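Local coordinates for acyl-coa oxidase (Arabidopsis thaliana, PDB 1W07), which oxidises long- and medium-chain acyl-CoAs to 2-trans-enoyl-CoAs with FAD as cofactor, passing the electrons to oxygen to give hydrogen peroxide, at residues R305-R310 / Y621-Y626. The protein carries 1 engineered substitution. Numbering follows the deposited sequence.
With FAD (flavin-adenine dinucleotide), chain C.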
loop_
_atom_site.group_PDB
_atom_site.type_symbol
_atom_site.label_atom_id
_atom_site.label_comp_id
_atom_site.label_asym_id
_atom_site.label_seq_id
_atom_site.Cartn_x
_atom_site.Cartn_y
_atom_site.Cartn_z
ATOM N N ARG B 305 -17.315 9.179 3.224
ATOM C CA ARG B 305 -17.924 10.441 2.824
ATOM C C ARG B 305 -17.714 10.693 1.336
ATOM O O ARG B 305 -18.660 11.026 0.618
ATOM C CB ARG B 305 -17.351 11.595 3.659
ATOM C CG ARG B 305 -17.753 11.545 5.132
ATOM C CD ARG B 305 -17.117 12.679 5.915
ATOM N NE ARG B 305 -17.620 12.743 7.284
ATOM C CZ ARG B 305 -17.047 13.426 8.264
ATOM N NH1 ARG B 305 -17.585 13.419 9.475
ATOM N NH2 ARG B 305 -15.934 14.105 8.037
ATOM N N TYR B 306 -16.483 10.529 0.853
ATOM C CA TYR B 306 -16.267 10.745 -0.570
ATOM C C TYR B 306 -17.095 9.788 -1.433
ATOM O O TYR B 306 -17.517 10.154 -2.530
ATOM C CB TYR B 306 -14.796 10.592 -0.924
ATOM C CG TYR B 306 -14.523 10.898 -2.374
ATOM C CD1 TYR B 306 -14.644 12.202 -2.865
ATOM C CD2 TYR B 306 -14.159 9.890 -3.267
ATOM C CE1 TYR B 306 -14.402 12.488 -4.206
ATOM C CE2 TYR B 306 -13.920 10.168 -4.609
ATOM C CZ TYR B 306 -14.041 11.462 -5.071
ATOM O OH TYR B 306 -13.800 11.731 -6.399
ATOM N N SER B 307 -17.317 8.564 -0.955
ATOM C CA SER B 307 -18.093 7.574 -1.714
ATOM C C SER B 307 -19.555 7.999 -1.833
ATOM O O SER B 307 -20.246 7.625 -2.778
ATOM C CB SER B 307 -18.026 6.198 -1.049
ATOM O OG SER B 307 -16.718 5.645 -1.113
ATOM N N ALA B 308 -20.016 8.775 -0.862
ATOM C CA ALA B 308 -21.391 9.265 -0.851
ATOM C C ALA B 308 -21.517 10.514 -1.719
ATOM O O ALA B 308 -22.600 10.830 -2.214
ATOM C CB ALA B 308 -21.824 9.573 0.572
ATOM N N VAL B 309 -20.407 11.224 -1.898
ATOM C CA VAL B 309 -20.410 12.438 -2.717
ATOM C C VAL B 309 -20.153 12.100 -4.184
ATOM O O VAL B 309 -20.835 12.603 -5.076
ATOM C CB VAL B 309 -19.317 13.440 -2.261
ATOM C CG1 VAL B 309 -19.156 14.541 -3.296
ATOM C CG2 VAL B 309 -19.683 14.047 -0.910
ATOM N N ARG B 310 -19.171 11.241 -4.423
ATOM C CA ARG B 310 -18.816 10.859 -5.782
ATOM C C ARG B 310 -19.887 10.036 -6.505
ATOM O O ARG B 310 -20.363 9.017 -5.995
ATOM C CB ARG B 310 -17.500 10.084 -5.762
ATOM C CG ARG B 310 -17.010 9.633 -7.131
ATOM C CD ARG B 310 -16.584 10.809 -8.014
ATOM N NE ARG B 310 -15.971 10.336 -9.252
ATOM C CZ ARG B 310 -15.322 11.112 -10.120
ATOM N NH1 ARG B 310 -15.186 12.419 -9.894
ATOM N NH2 ARG B 310 -14.804 10.585 -11.228
ATOM N N TYR B 621 -16.444 17.177 6.227
ATOM C CA TYR B 621 -17.727 16.949 6.871
ATOM C C TYR B 621 -18.893 17.401 5.986
ATOM O O TYR B 621 -19.894 16.686 5.845
ATOM C CB TYR B 621 -17.777 17.713 8.200
ATOM C CG TYR B 621 -19.099 17.603 8.928
ATOM C CD1 TYR B 621 -19.341 16.550 9.811
ATOM C CD2 TYR B 621 -20.131 18.519 8.696
ATOM C CE1 TYR B 621 -20.582 16.409 10.446
ATOM C CE2 TYR B 621 -21.374 18.385 9.329
ATOM C CZ TYR B 621 -21.592 17.329 10.197
ATOM O OH TYR B 621 -22.827 17.181 10.802
ATOM N N ASP B 622 -18.776 18.583 5.381
ATOM C CA ASP B 622 -19.873 19.104 4.567
ATOM C C ASP B 622 -19.976 18.580 3.142
ATOM O O ASP B 622 -20.874 18.975 2.399
ATOM C CB ASP B 622 -19.838 20.639 4.546
ATOM C CG ASP B 622 -18.576 21.192 3.904
ATOM O OD1 ASP B 622 -17.914 20.460 3.136
ATOM O OD2 ASP B 622 -18.253 22.374 4.151
ATOM N N GLY B 623 -19.060 17.691 2.758
ATOM C CA GLY B 623 -19.092 17.137 1.421
ATOM C C GLY B 623 -18.866 18.114 0.279
ATOM O O GLY B 623 -19.184 17.792 -0.863
ATOM N N ASN B 624 -18.316 19.295 0.566
ATOM C CA ASN B 624 -18.055 20.307 -0.466
ATOM C C ASN B 624 -16.673 20.023 -1.077
ATOM O O ASN B 624 -15.748 20.817 -0.987
ATOM C CB ASN B 624 -18.117 21.707 0.186
ATOM C CG ASN B 624 -18.191 22.832 -0.836
ATOM O OD1 ASN B 624 -18.777 22.672 -1.903
ATOM N ND2 ASN B 624 -17.616 23.983 -0.499
ATOM N N VAL B 625 -16.562 18.862 -1.717
ATOM C CA VAL B 625 -15.306 18.384 -2.283
ATOM C C VAL B 625 -14.700 19.123 -3.479
ATOM O O VAL B 625 -13.589 19.664 -3.400
ATOM C CB VAL B 625 -15.438 16.870 -2.677
ATOM C CG1 VAL B 625 -14.109 16.322 -3.189
ATOM C CG2 VAL B 625 -15.897 16.068 -1.472
ATOM N N TYR B 626 -15.420 19.130 -4.586
ATOM C CA TYR B 626 -14.883 19.713 -5.800
ATOM C C TYR B 626 -14.406 21.144 -5.661
ATOM O O TYR B 626 -13.294 21.469 -6.071
ATOM C CB TYR B 626 -15.897 19.547 -6.932
ATOM C CG TYR B 626 -16.216 18.084 -7.199
ATOM C CD1 TYR B 626 -17.529 17.659 -7.380
ATOM C CD2 TYR B 626 -15.202 17.120 -7.242
ATOM C CE1 TYR B 626 -17.836 16.314 -7.598
ATOM C CE2 TYR B 626 -15.495 15.765 -7.457
ATOM C CZ TYR B 626 -16.816 15.371 -7.631
ATOM O OH TYR B 626 -17.123 14.042 -7.815
HETATM P PA FAD C . -14.202 6.696 -10.399
HETATM O O1A FAD C . -14.549 6.049 -11.685
HETATM O O2A FAD C . -14.953 7.902 -9.983
HETATM O O5B FAD C . -14.270 5.584 -9.238
HETATM C C5B FAD C . -14.189 5.939 -7.854
HETATM C C4B FAD C . -14.628 4.752 -6.990
HETATM O O4B FAD C . -15.929 4.352 -7.468
HETATM C C3B FAD C . -13.702 3.551 -7.204
HETATM O O3B FAD C . -13.747 2.698 -6.057
HETATM C C2B FAD C . -14.346 2.869 -8.409
HETATM O O2B FAD C . -14.036 1.473 -8.394
HETATM C C1B FAD C . -15.820 3.032 -8.028
HETATM N N9A FAD C . -16.696 2.910 -9.213
HETATM C C8A FAD C . -16.862 3.834 -10.161
HETATM N N7A FAD C . -17.738 3.401 -11.063
HETATM C C5A FAD C . -18.144 2.193 -10.681
HETATM C C6A FAD C . -19.040 1.278 -11.218
HETATM N N6A FAD C . -19.718 1.562 -12.325
HETATM N N1A FAD C . -19.247 0.068 -10.543
HETATM C C2A FAD C . -18.555 -0.187 -9.352
HETATM N N3A FAD C . -17.706 0.709 -8.875
HETATM C C4A FAD C . -17.487 1.876 -9.503
HETATM N N1 FAD C . -6.809 11.769 -17.564
HETATM C C2 FAD C . -6.617 12.395 -18.802
HETATM O O2 FAD C . -7.584 12.747 -19.471
HETATM N N3 FAD C . -5.310 12.654 -19.238
HETATM C C4 FAD C . -4.214 12.304 -18.437
HETATM O O4 FAD C . -3.073 12.541 -18.825
HETATM C C4X FAD C . -4.417 11.686 -17.209
HETATM N N5 FAD C . -3.331 11.390 -16.372
HETATM C C5X FAD C . -3.526 10.797 -15.118
HETATM C C6 FAD C . -2.456 10.634 -14.245
HETATM C C7 FAD C . -2.679 10.190 -12.942
HETATM C C7M FAD C . -1.491 10.066 -11.986
HETATM C C8 FAD C . -3.976 9.898 -12.517
HETATM C C8M FAD C . -4.265 9.453 -11.079
HETATM C C9 FAD C . -5.040 10.045 -13.401
HETATM C C9A FAD C . -4.825 10.496 -14.703
HETATM N N10 FAD C . -5.905 10.741 -15.561
HETATM C C10 FAD C . -5.709 11.412 -16.775
HETATM C "C1'" FAD C . -7.286 10.376 -15.159
HETATM C "C2'" FAD C . -7.447 8.857 -15.297
HETATM O "O2'" FAD C . -7.059 8.454 -16.614
HETATM C "C3'" FAD C . -8.861 8.338 -15.021
HETATM O "O3'" FAD C . -9.798 8.990 -15.882
HETATM C "C4'" FAD C . -9.289 8.544 -13.565
HETATM O "O4'" FAD C . -8.219 8.251 -12.664
HETATM C "C5'" FAD C . -10.480 7.641 -13.245
HETATM O "O5'" FAD C . -10.718 7.647 -11.838
HETATM P P FAD C . -12.051 8.303 -11.224
HETATM O O1P FAD C . -11.627 9.365 -10.286
HETATM O O2P FAD C . -12.971 8.654 -12.329
HETATM O O3P FAD C . -12.635 7.059 -10.388
#
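Y621 opens the contact by laying its CA over one face of the R305 guanidinium, where the turn leading into helix 625-635 packs on the C-terminal end of helix 278-309, joining the two all-helical C-terminal regions of the acyl-CoA oxidase fold beside the FAD pyrophosphate. Its ring stands nearly perpendicular to that guanidinium (85°), with CD1 3.6 Å from R305 NH1. An arginine suits this place because its extended chain carries the guanidinium from the helix to Y621, while D605 balances its charge in a salt bridge to NH1 and the carbonyl of G619 binds NH2. D622 then shapes the turn: its OD1 accepts from N624 N at 2.9 Å, an Asx turn. G623 has positive phi, natural for a residue without a side chain, and brings its O within 3.8 Å of V309 CG2. V625 fills the apolar middle with both branches. CG1 reaches the edge of the Y306 ring, 4.0 Å from CE1, and CG2 meets V309 CG1. Y626 stands behind the FAD ligand R310, as a second-shell residue. R310, bent at chi2 (68°), binds FAD through NE, 2.7 Å from O2A, with a weaker bond from NH2 to the same oxygen, consistent with a cation neutralising the phosphate. R310 NH1, which also bonds weakly to L140 O of the second subunit, donates to Y626 OH at 3.3 Å, probably helping to fix the guanidinium, the oxygen lying 17° out of its plane.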